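Local coordinates for B-type Cna protein (Enterococcus faecium, PDB 6FWY) that is of unknown function but, as a thioester domain of an LPXTG-anchored surface protein, probably serves in covalent attachment of the bacterium to host or other surfaces, at residues D76-G85 with I144-P155; K183-A194 with T232-T243. All coordinates share one frame; numbering follows the deposited sequence.

Contact 1: residues D76-G85 with I144-P155; sequences DEFYRMFKGG and IYDYAKNGKDTP
Arg80 reaches from helix 76-84 into the turn that ends helix 131-150, and its guanidinium is wrapped there by backbone carbonyls. NE and NH2 grip one acceptor side-on, Ala148 O, which lies 2.8 Å from Arg80 NH2; both nitrogens come to it from the same face of its carbonyl plane. At the other end NH1 gives a straighter bond to Asp153 O (2.8 Å, 158° at the hydrogen). Gly151 O sits over one guanidinium face, 3.1 Å from Arg80 CZ, while Asp76 O covers the opposite face. The chi3 bend (-67°) swings NE and the guanidinium in among these carbonyls. Arg80 CD lies over the face of the Tyr147 ring, a CH-pi contact 4.0 Å from its centroid. Close packing continues where Ala148 CB meets Glu77 O at 3.5 Å and where Gly84, lacking a side chain, lets Tyr147 CD2 approach its CA. Past the turn, Pro155 CD makes a second CH-pi contact over the Tyr79 ring. The two helix segments run roughly antiparallel, with their axes 7.8 Å apart.

On the solvent side the contact is looser. Glu77 OE2 and exposed Lys149 NZ form a salt bridge of 2.6 Å, made by a lysine folded back at chi2 and chi3. Lys83 NZ stays 4.0 Å from Asp153 OD2, too far for a salt bridge; that oxygen accepts instead from Tyr147 OH.

Carbonyls, with no carboxylate bound across the contact, thus satisfy the buried charge of Arg80, which probably offsets their partial negative charge at the end of helix 131-150 and ties the following loop to helix 76-84.

Contact 2: residues K183-A194 with T232-T243; sequences KTGNAKLTFTSA and TLSFKGTANVST
Phe191 and Phe235 stand side by side on one face of an antiparallel strand pair, pointing the same way with their ring planes 44° apart. The rings meet obliquely, their centroids 5.6 Å from each other, and the nearest approach is Phe191 CD1 to Phe235 CB at 3.5 Å. Leu233 crosses Phe191 obliquely and brings CD1 to the same ring carbon, Phe191 CD1. Farther along this face come Leu189, whose CD2 comes 4.3 Å from Phe235 CD2, then the small pair Ala187 and Ala239.

The other face is polar. Asn186 and Asn240 lie alongside each other with amide planes 61° apart, and Thr190 CB packs on Lys236 CE. Paired backbone bonds join Asn186 to Asn240, Lys188 to Thr238 and Thr190 to Lys236. Single backbone bonds extend the pairing at both ends, from Thr192 N to Ser234 O and from Ser242 N to Thr184 O. Hydroxyls add to it at the Phe191 end: Thr192 OG1 and Ser234 OG share a hydrogen bond of 2.8 Å, and Ser193 OG accepts from Ser234 N at 3.0 Å. At the other end Lys183 crosses Val241 at about a right angle, its CB 3.6 Å from Val241 CB, and, bent at chi2 and chi4, gives a bond to Thr243 OG1. Thr243 OG1 also bonds Asn245, and Lys183 NZ also bonds Pro155 O and Thr157 OG1. Water 1 bridges Thr184 N and Ser242 O.

Strand 258-277 flanks strand 231-250 on its other edge, where Asp269 forms a salt bridge with Lys236 NZ and a hydrogen bond with Thr238 OG1; strand 213-215 flanks strand 185-191. Tyr177 meets Phe235 edge-to-face, and Phe220, Ile222, Phe159 and Ile161 from the five-stranded sheet cover the apolar face, as in a beta sandwich.

After the N-terminal strands the chain reaches helix 76-84, and an excursion of 58 residues, over half of them helical, leads back to it through helix 131-150, closing contact 1. The chain then enters the strand-rich part of the fold, where 37 residues without helix separate 183-194 from 232-243 and contact 2 closes. The two loops therefore follow in series and neither nest nor cross. Their centres lie about 30 Å apart, yet their ends touch: Lys183 NZ of contact 2 lies 2.9 Å from Pro155 O of contact 1, a probable hydrogen bond. Strand 231-250 adds a second tie, since Pro246 and Asn245 pack on Tyr79 and Pro155, joining the helical region to the long sheet.

Contact 1: residues D76-G85 with I144-P155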
loop_
_atom_site.group_PDB
_atom_site.type_symbol
_atom_site.label_atom_id
_atom_site.label_comp_id
_atom_site.label_asym_id
_atom_site.label_seq_id
_atom_site.Cartn_x
_atom_site.Cartn_y
_atom_site.Cartn_z
ATOM N N ASP A 76 8.062 2.401 3.606
ATOM C CA ASP A 76 7.413 1.430 4.475
ATOM C C ASP A 76 7.068 2.015 5.852
ATOM O O ASP A 76 6.066 1.636 6.464
ATOM C CB ASP A 76 8.281 0.173 4.613
ATOM C CG ASP A 76 8.392 -0.627 3.308
ATOM O OD1 ASP A 76 7.618 -0.340 2.337
ATOM O OD2 ASP A 76 9.266 -1.528 3.245
ATOM N N GLU A 77 7.883 2.943 6.334
ATOM C CA GLU A 77 7.615 3.614 7.614
ATOM C C GLU A 77 6.297 4.388 7.535
ATOM O O GLU A 77 5.467 4.279 8.427
ATOM C CB GLU A 77 8.775 4.547 8.022
ATOM C CG GLU A 77 10.120 3.838 8.197
ATOM C CD GLU A 77 11.224 4.766 8.711
ATOM O OE1 GLU A 77 11.246 5.958 8.321
ATOM O OE2 GLU A 77 12.076 4.313 9.526
ATOM N N PHE A 78 6.110 5.154 6.465
ATOM C CA PHE A 78 4.859 5.883 6.247
ATOM C C PHE A 78 3.669 4.934 6.024
ATOM O O PHE A 78 2.585 5.197 6.522
ATOM C CB PHE A 78 4.989 6.908 5.103
ATOM C CG PHE A 78 5.630 8.212 5.521
ATOM C CD1 PHE A 78 4.894 9.167 6.215
ATOM C CD2 PHE A 78 6.972 8.465 5.266
ATOM C CE1 PHE A 78 5.490 10.357 6.652
ATOM C CE2 PHE A 78 7.571 9.664 5.705
ATOM C CZ PHE A 78 6.828 10.617 6.372
ATOM N N TYR A 79 3.867 3.834 5.305
ATOM C CA TYR A 79 2.822 2.808 5.172
ATOM C C TYR A 79 2.347 2.372 6.536
ATOM O O TYR A 79 1.162 2.405 6.810
ATOM C CB TYR A 79 3.329 1.589 4.383
ATOM C CG TYR A 79 2.356 0.429 4.378
ATOM C CD1 TYR A 79 1.210 0.444 3.572
ATOM C CD2 TYR A 79 2.575 -0.689 5.181
ATOM C CE1 TYR A 79 0.311 -0.621 3.580
ATOM C CE2 TYR A 79 1.699 -1.755 5.209
ATOM C CZ TYR A 79 0.567 -1.719 4.407
ATOM O OH TYR A 79 -0.293 -2.769 4.420
ATOM N N ARG A 80 3.290 1.992 7.395
ATOM C CA ARG A 80 2.961 1.526 8.733
ATOM C C ARG A 80 2.342 2.599 9.618
ATOM O O ARG A 80 1.489 2.282 10.437
ATOM C CB ARG A 80 4.195 0.913 9.396
ATOM C CG ARG A 80 4.537 -0.459 8.837
ATOM C CD ARG A 80 5.553 -1.186 9.693
ATOM N NE ARG A 80 6.861 -0.532 9.661
ATOM C CZ ARG A 80 7.813 -0.717 8.745
ATOM N NH1 ARG A 80 7.657 -1.569 7.719
ATOM N NH2 ARG A 80 8.958 -0.035 8.875
ATOM N N MET A 81 2.742 3.857 9.445
ATOM C CA MET A 81 2.123 4.950 10.192
ATOM C C MET A 81 0.614 4.965 9.934
ATOM O O MET A 81 -0.166 5.077 10.881
ATOM C CB MET A 81 2.735 6.304 9.820
ATOM C CG MET A 81 2.101 7.507 10.523
ATOM S SD MET A 81 2.577 9.072 9.756
ATOM C CE MET A 81 1.501 9.108 8.298
ATOM N N PHE A 82 0.217 4.867 8.665
ATOM C CA PHE A 82 -1.193 4.795 8.315
ATOM C C PHE A 82 -1.864 3.544 8.881
ATOM O O PHE A 82 -2.878 3.649 9.525
ATOM C CB PHE A 82 -1.401 4.872 6.800
ATOM C CG PHE A 82 -1.242 6.255 6.235
ATOM C CD1 PHE A 82 -2.282 7.179 6.318
ATOM C CD2 PHE A 82 -0.073 6.632 5.601
ATOM C CE1 PHE A 82 -2.148 8.460 5.777
ATOM C CE2 PHE A 82 0.077 7.906 5.074
ATOM C CZ PHE A 82 -0.963 8.817 5.163
ATOM N N LYS A 83 -1.280 2.375 8.652
ATOM C CA LYS A 83 -1.865 1.089 9.104
ATOM C C LYS A 83 -1.996 0.985 10.625
ATOM O O LYS A 83 -2.973 0.436 11.124
ATOM C CB LYS A 83 -1.049 -0.087 8.577
ATOM C CG LYS A 83 -1.741 -1.428 8.704
ATOM C CD LYS A 83 -0.831 -2.609 8.413
ATOM C CE LYS A 83 -1.535 -3.899 8.844
ATOM N NZ LYS A 83 -0.950 -5.093 8.185
ATOM N N GLY A 84 -1.002 1.512 11.346
ATOM C CA GLY A 84 -0.967 1.462 12.813
ATOM C C GLY A 84 -1.407 2.723 13.535
ATOM O O GLY A 84 -1.381 2.765 14.751
ATOM N N GLY A 85 -1.821 3.735 12.781
ATOM C CA GLY A 85 -2.252 5.023 13.326
ATOM C C GLY A 85 -3.718 5.324 12.991
ATOM O O GLY A 85 -4.474 4.447 12.543
ATOM N N ILE A 144 2.544 4.296 17.857
ATOM C CA ILE A 144 2.521 4.426 16.391
ATOM C C ILE A 144 3.951 4.514 15.843
ATOM O O ILE A 144 4.289 3.840 14.866
ATOM C CB ILE A 144 1.667 5.633 15.925
ATOM C CG1 ILE A 144 0.201 5.477 16.380
ATOM C CG2 ILE A 144 1.690 5.784 14.405
ATOM C CD1 ILE A 144 -0.557 6.811 16.406
ATOM N N TYR A 145 4.788 5.331 16.480
ATOM C CA TYR A 145 6.167 5.537 16.037
ATOM C C TYR A 145 6.971 4.232 16.099
ATOM O O TYR A 145 7.634 3.859 15.136
ATOM C CB TYR A 145 6.820 6.624 16.884
ATOM C CG TYR A 145 8.195 7.036 16.455
ATOM C CD1 TYR A 145 8.408 7.582 15.211
ATOM C CD2 TYR A 145 9.285 6.906 17.311
ATOM C CE1 TYR A 145 9.676 7.984 14.801
ATOM C CE2 TYR A 145 10.556 7.325 16.927
ATOM C CZ TYR A 145 10.737 7.850 15.655
ATOM O OH TYR A 145 11.972 8.264 15.224
ATOM N N ASP A 146 6.883 3.529 17.226
ATOM C CA ASP A 146 7.548 2.240 17.377
ATOM C C ASP A 146 7.171 1.275 16.241
ATOM O O ASP A 146 8.036 0.634 15.656
ATOM C CB ASP A 146 7.214 1.626 18.736
ATOM C CG ASP A 146 8.016 0.347 19.029
ATOM O OD1 ASP A 146 9.194 0.248 18.600
ATOM O OD2 ASP A 146 7.471 -0.603 19.647
ATOM N N TYR A 147 5.879 1.208 15.921
ATOM C CA TYR A 147 5.406 0.365 14.835
ATOM C C TYR A 147 5.940 0.844 13.468
ATOM O O TYR A 147 6.421 0.045 12.672
ATOM C CB TYR A 147 3.877 0.279 14.844
ATOM C CG TYR A 147 3.326 -0.571 13.724
ATOM C CD1 TYR A 147 3.576 -1.944 13.680
ATOM C CD2 TYR A 147 2.579 -0.001 12.693
ATOM C CE1 TYR A 147 3.090 -2.728 12.655
ATOM C CE2 TYR A 147 2.095 -0.784 11.660
ATOM C CZ TYR A 147 2.345 -2.142 11.646
ATOM O OH TYR A 147 1.863 -2.904 10.616
ATOM N N ALA A 148 5.887 2.148 13.215
ATOM C CA ALA A 148 6.402 2.719 11.967
ATOM C C ALA A 148 7.899 2.457 11.744
ATOM O O ALA A 148 8.291 2.049 10.654
ATOM C CB ALA A 148 6.104 4.198 11.908
ATOM N N LYS A 149 8.708 2.668 12.776
ATOM C CA LYS A 149 10.152 2.419 12.719
ATOM C C LYS A 149 10.491 0.936 12.706
ATOM O O LYS A 149 11.321 0.501 11.914
ATOM C CB LYS A 149 10.884 3.035 13.931
ATOM C CG LYS A 149 10.746 4.555 14.126
ATOM C CD LYS A 149 11.254 5.347 12.936
ATOM C CE LYS A 149 12.752 5.294 12.791
ATOM N NZ LYS A 149 13.125 5.788 11.432
ATOM N N ASN A 150 9.877 0.168 13.603
ATOM C CA ASN A 150 10.335 -1.192 13.923
ATOM C C ASN A 150 9.432 -2.327 13.482
ATOM O O ASN A 150 9.844 -3.477 13.561
ATOM C CB ASN A 150 10.611 -1.297 15.434
ATOM C CG ASN A 150 11.628 -0.256 15.904
ATOM O OD1 ASN A 150 12.699 -0.138 15.333
ATOM N ND2 ASN A 150 11.287 0.500 16.939
ATOM N N GLY A 151 8.220 -2.027 13.018
ATOM C CA GLY A 151 7.281 -3.050 12.514
ATOM C C GLY A 151 7.769 -3.643 11.208
ATOM O O GLY A 151 8.631 -3.070 10.545
ATOM N N LYS A 152 7.218 -4.797 10.838
ATOM C CA LYS A 152 7.676 -5.550 9.664
ATOM C C LYS A 152 6.800 -5.416 8.411
ATOM O O LYS A 152 7.274 -5.702 7.309
ATOM C CB LYS A 152 7.743 -7.032 10.049
ATOM C CG LYS A 152 6.327 -7.630 10.070
ATOM C CD LYS A 152 6.110 -8.861 10.956
ATOM C CE LYS A 152 4.635 -8.971 11.366
ATOM N NZ LYS A 152 4.414 -10.153 12.249
ATOM N N ASP A 153 5.539 -4.997 8.574
ATOM C CA ASP A 153 4.554 -5.014 7.472
ATOM C C ASP A 153 4.865 -3.950 6.433
ATOM O O ASP A 153 5.311 -2.843 6.764
ATOM C CB ASP A 153 3.122 -4.809 7.973
ATOM C CG ASP A 153 2.738 -5.776 9.077
ATOM O OD1 ASP A 153 2.650 -6.988 8.813
ATOM O OD2 ASP A 153 2.525 -5.307 10.229
ATOM N N THR A 154 4.609 -4.304 5.178
ATOM C CA THR A 154 4.883 -3.461 4.012
ATOM C C THR A 154 3.680 -3.562 3.081
ATOM O O THR A 154 2.828 -4.435 3.275
ATOM C CB THR A 154 6.138 -3.938 3.243
ATOM O OG1 THR A 154 5.819 -5.093 2.454
ATOM C CG2 THR A 154 7.317 -4.284 4.212
ATOM N N PRO A 155 3.608 -2.692 2.042
ATOM C CA PRO A 155 2.550 -2.837 1.024
ATOM C C PRO A 155 2.849 -3.882 -0.082
ATOM O O PRO A 155 2.193 -3.870 -1.131
ATOM C CB PRO A 155 2.456 -1.423 0.437
ATOM C CG PRO A 155 3.846 -0.895 0.561
ATOM C CD PRO A 155 4.398 -1.457 1.835
#

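Contact 2: residues K183-A194 with T232-T243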
loop_
_atom_site.group_PDB
_atom_site.type_symbol
_atom_site.label_atom_id
_atom_site.label_comp_id
_atom_site.label_asym_id
_atom_site.label_seq_id
_atom_site.Cartn_x
_atom_site.Cartn_y
_atom_site.Cartn_z
ATOM N N LYS A 183 -3.526 -9.660 -2.729
ATOM C CA LYS A 183 -4.297 -8.556 -3.314
ATOM C C LYS A 183 -5.352 -9.121 -4.269
ATOM O O LYS A 183 -5.198 -10.210 -4.796
ATOM C CB LYS A 183 -3.377 -7.585 -4.065
ATOM C CG LYS A 183 -2.189 -7.045 -3.268
ATOM C CD LYS A 183 -2.607 -6.147 -2.112
ATOM C CE LYS A 183 -1.419 -5.765 -1.215
ATOM N NZ LYS A 183 -0.348 -5.040 -1.953
ATOM N N THR A 184 -6.418 -8.355 -4.484
ATOM C CA THR A 184 -7.491 -8.746 -5.400
ATOM C C THR A 184 -7.171 -8.242 -6.818
ATOM O O THR A 184 -6.543 -7.175 -6.999
ATOM C CB THR A 184 -8.887 -8.239 -4.929
ATOM O OG1 THR A 184 -9.000 -6.819 -5.114
ATOM C CG2 THR A 184 -9.126 -8.538 -3.428
ATOM N N GLY A 185 -7.595 -9.026 -7.806
ATOM C CA GLY A 185 -7.342 -8.750 -9.215
ATOM C C GLY A 185 -7.359 -10.035 -10.030
ATOM O O GLY A 185 -8.130 -10.939 -9.738
ATOM N N ASN A 186 -6.514 -10.106 -11.057
ATOM C CA ASN A 186 -6.374 -11.308 -11.904
ATOM C C ASN A 186 -4.961 -11.371 -12.458
ATOM O O ASN A 186 -4.159 -10.474 -12.198
ATOM C CB ASN A 186 -7.428 -11.333 -13.049
ATOM C CG ASN A 186 -7.343 -10.132 -13.962
ATOM O OD1 ASN A 186 -6.270 -9.611 -14.260
ATOM N ND2 ASN A 186 -8.483 -9.697 -14.434
ATOM N N ALA A 187 -4.663 -12.425 -13.205
ATOM C CA ALA A 187 -3.366 -12.578 -13.853
ATOM C C ALA A 187 -3.512 -12.965 -15.321
ATOM O O ALA A 187 -4.470 -13.628 -15.714
ATOM C CB ALA A 187 -2.528 -13.617 -13.119
ATOM N N LYS A 188 -2.532 -12.523 -16.098
ATOM C CA LYS A 188 -2.419 -12.800 -17.522
ATOM C C LYS A 188 -1.264 -13.766 -17.728
ATOM O O LYS A 188 -0.157 -13.533 -17.237
ATOM C CB LYS A 188 -2.141 -11.499 -18.289
ATOM C CG LYS A 188 -1.766 -11.680 -19.760
ATOM C CD LYS A 188 -2.106 -10.484 -20.627
ATOM C CE LYS A 188 -2.321 -10.933 -22.057
ATOM N NZ LYS A 188 -1.621 -10.007 -22.982
ATOM N N LEU A 189 -1.514 -14.849 -18.462
ATOM C CA LEU A 189 -0.458 -15.800 -18.795
ATOM C C LEU A 189 0.306 -15.365 -20.039
ATOM O O LEU A 189 -0.305 -14.942 -21.013
ATOM C CB LEU A 189 -1.062 -17.196 -18.994
ATOM C CG LEU A 189 -1.887 -17.740 -17.823
ATOM C CD1 LEU A 189 -2.280 -19.172 -18.107
ATOM C CD2 LEU A 189 -1.092 -17.680 -16.502
ATOM N N THR A 190 1.632 -15.447 -19.986
ATOM C CA THR A 190 2.495 -15.231 -21.143
ATOM C C THR A 190 3.306 -16.495 -21.353
ATOM O O THR A 190 3.995 -16.966 -20.445
ATOM C CB THR A 190 3.460 -14.040 -20.941
ATOM O OG1 THR A 190 2.703 -12.833 -20.893
ATOM C CG2 THR A 190 4.449 -13.895 -22.099
ATOM N N PHE A 191 3.231 -17.041 -22.562
ATOM C CA PHE A 191 3.994 -18.235 -22.921
ATOM C C PHE A 191 5.338 -17.827 -23.488
ATOM O O PHE A 191 5.412 -17.013 -24.405
ATOM C CB PHE A 191 3.182 -19.124 -23.848
ATOM C CG PHE A 191 2.007 -19.744 -23.148
ATOM C CD1 PHE A 191 2.135 -20.919 -22.436
ATOM C CD2 PHE A 191 0.791 -19.092 -23.145
ATOM C CE1 PHE A 191 1.061 -21.454 -21.742
ATOM C CE2 PHE A 191 -0.310 -19.613 -22.454
ATOM C CZ PHE A 191 -0.169 -20.794 -21.742
ATOM N N THR A 192 6.395 -18.371 -22.897
ATOM C CA THR A 192 7.771 -17.984 -23.210
ATOM C C THR A 192 8.469 -18.969 -24.135
ATOM O O THR A 192 9.616 -18.754 -24.495
ATOM C CB THR A 192 8.578 -17.811 -21.915
ATOM O OG1 THR A 192 8.408 -18.975 -21.098
ATOM C CG2 THR A 192 8.072 -16.597 -21.146
ATOM N N SER A 193 7.766 -20.032 -24.527
ATOM C CA SER A 193 8.191 -20.946 -25.583
ATOM C C SER A 193 7.024 -21.174 -26.534
ATOM O O SER A 193 5.931 -20.641 -26.339
ATOM C CB SER A 193 8.626 -22.282 -24.990
ATOM O OG SER A 193 7.534 -22.973 -24.404
ATOM N N ALA A 194 7.277 -21.972 -27.567
ATOM C CA ALA A 194 6.262 -22.403 -28.518
ATOM C C ALA A 194 5.101 -23.118 -27.833
ATOM O O ALA A 194 5.314 -23.978 -26.989
ATOM C CB ALA A 194 6.894 -23.304 -29.572
ATOM N N THR A 232 8.344 -29.874 -23.966
ATOM C CA THR A 232 8.070 -28.972 -22.867
ATOM C C THR A 232 7.455 -27.664 -23.345
ATOM O O THR A 232 7.616 -27.245 -24.492
ATOM C CB THR A 232 9.352 -28.619 -22.088
ATOM O OG1 THR A 232 10.277 -27.982 -22.973
ATOM C CG2 THR A 232 10.003 -29.869 -21.488
ATOM N N LEU A 233 6.792 -27.015 -22.406
ATOM C CA LEU A 233 6.186 -25.718 -22.581
ATOM C C LEU A 233 6.574 -24.905 -21.351
ATOM O O LEU A 233 6.588 -25.439 -20.248
ATOM C CB LEU A 233 4.671 -25.918 -22.607
ATOM C CG LEU A 233 3.761 -24.721 -22.607
ATOM C CD1 LEU A 233 4.061 -23.867 -23.840
ATOM C CD2 LEU A 233 2.329 -25.232 -22.640
ATOM N N SER A 234 6.882 -23.627 -21.524
ATOM C CA SER A 234 7.154 -22.760 -20.376
ATOM C C SER A 234 6.279 -21.518 -20.411
ATOM O O SER A 234 5.917 -21.037 -21.470
ATOM C CB SER A 234 8.649 -22.413 -20.288
ATOM O OG SER A 234 9.068 -21.641 -21.396
ATOM N N PHE A 235 5.919 -21.016 -19.234
ATOM C CA PHE A 235 5.105 -19.798 -19.119
ATOM C C PHE A 235 5.307 -19.088 -17.784
ATOM O O PHE A 235 5.947 -19.620 -16.875
ATOM C CB PHE A 235 3.616 -20.118 -19.334
ATOM C CG PHE A 235 2.979 -20.921 -18.227
ATOM C CD1 PHE A 235 3.092 -22.301 -18.188
ATOM C CD2 PHE A 235 2.241 -20.292 -17.236
ATOM C CE1 PHE A 235 2.508 -23.041 -17.157
ATOM C CE2 PHE A 235 1.646 -21.014 -16.206
ATOM C CZ PHE A 235 1.779 -22.391 -16.165
ATOM N N LYS A 236 4.753 -17.883 -17.702
ATOM C CA LYS A 236 4.628 -17.139 -16.447
ATOM C C LYS A 236 3.268 -16.452 -16.423
ATOM O O LYS A 236 2.588 -16.354 -17.450
ATOM C CB LYS A 236 5.724 -16.080 -16.304
ATOM C CG LYS A 236 5.754 -15.052 -17.415
ATOM C CD LYS A 236 6.495 -13.783 -17.104
ATOM C CE LYS A 236 6.275 -12.789 -18.237
ATOM N NZ LYS A 236 7.192 -11.617 -18.126
ATOM N N GLY A 237 2.906 -15.958 -15.249
ATOM C CA GLY A 237 1.735 -15.122 -15.059
ATOM C C GLY A 237 2.180 -13.731 -14.691
ATOM O O GLY A 237 3.233 -13.570 -14.084
ATOM N N THR A 238 1.377 -12.736 -15.059
ATOM C CA THR A 238 1.573 -11.354 -14.607
ATOM C C THR A 238 0.284 -10.933 -13.915
ATOM O O THR A 238 -0.728 -10.698 -14.567
ATOM C CB THR A 238 1.875 -10.384 -15.776
ATOM O OG1 THR A 238 3.073 -10.796 -16.458
ATOM C CG2 THR A 238 2.054 -8.961 -15.266
ATOM N N ALA A 239 0.328 -10.825 -12.586
ATOM C CA ALA A 239 -0.829 -10.370 -11.816
ATOM C C ALA A 239 -1.075 -8.888 -12.069
ATOM O O ALA A 239 -0.144 -8.116 -12.288
ATOM C CB ALA A 239 -0.654 -10.653 -10.341
ATOM N N ASN A 240 -2.343 -8.516 -12.092
ATOM C CA ASN A 240 -2.748 -7.136 -12.177
ATOM C C ASN A 240 -3.712 -6.942 -11.022
ATOM O O ASN A 240 -4.827 -7.483 -11.033
ATOM C CB ASN A 240 -3.417 -6.819 -13.513
ATOM C CG ASN A 240 -3.625 -5.321 -13.710
ATOM O OD1 ASN A 240 -3.138 -4.492 -12.918
ATOM N ND2 ASN A 240 -4.333 -4.961 -14.754
ATOM N N VAL A 241 -3.252 -6.199 -10.021
ATOM C CA VAL A 241 -3.936 -6.114 -8.748
ATOM C C VAL A 241 -4.237 -4.684 -8.353
ATOM O O VAL A 241 -3.693 -3.734 -8.897
ATOM C CB VAL A 241 -3.141 -6.794 -7.612
ATOM C CG1 VAL A 241 -2.857 -8.245 -7.967
ATOM C CG2 VAL A 241 -1.847 -6.045 -7.286
ATOM N N SER A 242 -5.139 -4.576 -7.400
ATOM C CA SER A 242 -5.458 -3.338 -6.743
ATOM C C SER A 242 -4.574 -3.290 -5.497
ATOM O O SER A 242 -4.436 -4.304 -4.809
ATOM C CB SER A 242 -6.924 -3.361 -6.361
ATOM O OG SER A 242 -7.321 -2.110 -5.903
ATOM N N THR A 243 -3.956 -2.141 -5.226
ATOM C CA THR A 243 -3.118 -1.974 -4.050
ATOM C C THR A 243 -3.287 -0.552 -3.498
ATOM O O THR A 243 -3.419 0.405 -4.258
ATOM C CB THR A 243 -1.626 -2.303 -4.373
ATOM O OG1 THR A 243 -0.863 -2.445 -3.160
ATOM C CG2 THR A 243 -0.951 -1.223 -5.293
HETATM O O HOH W 1 -6.418 -5.436 -3.508
#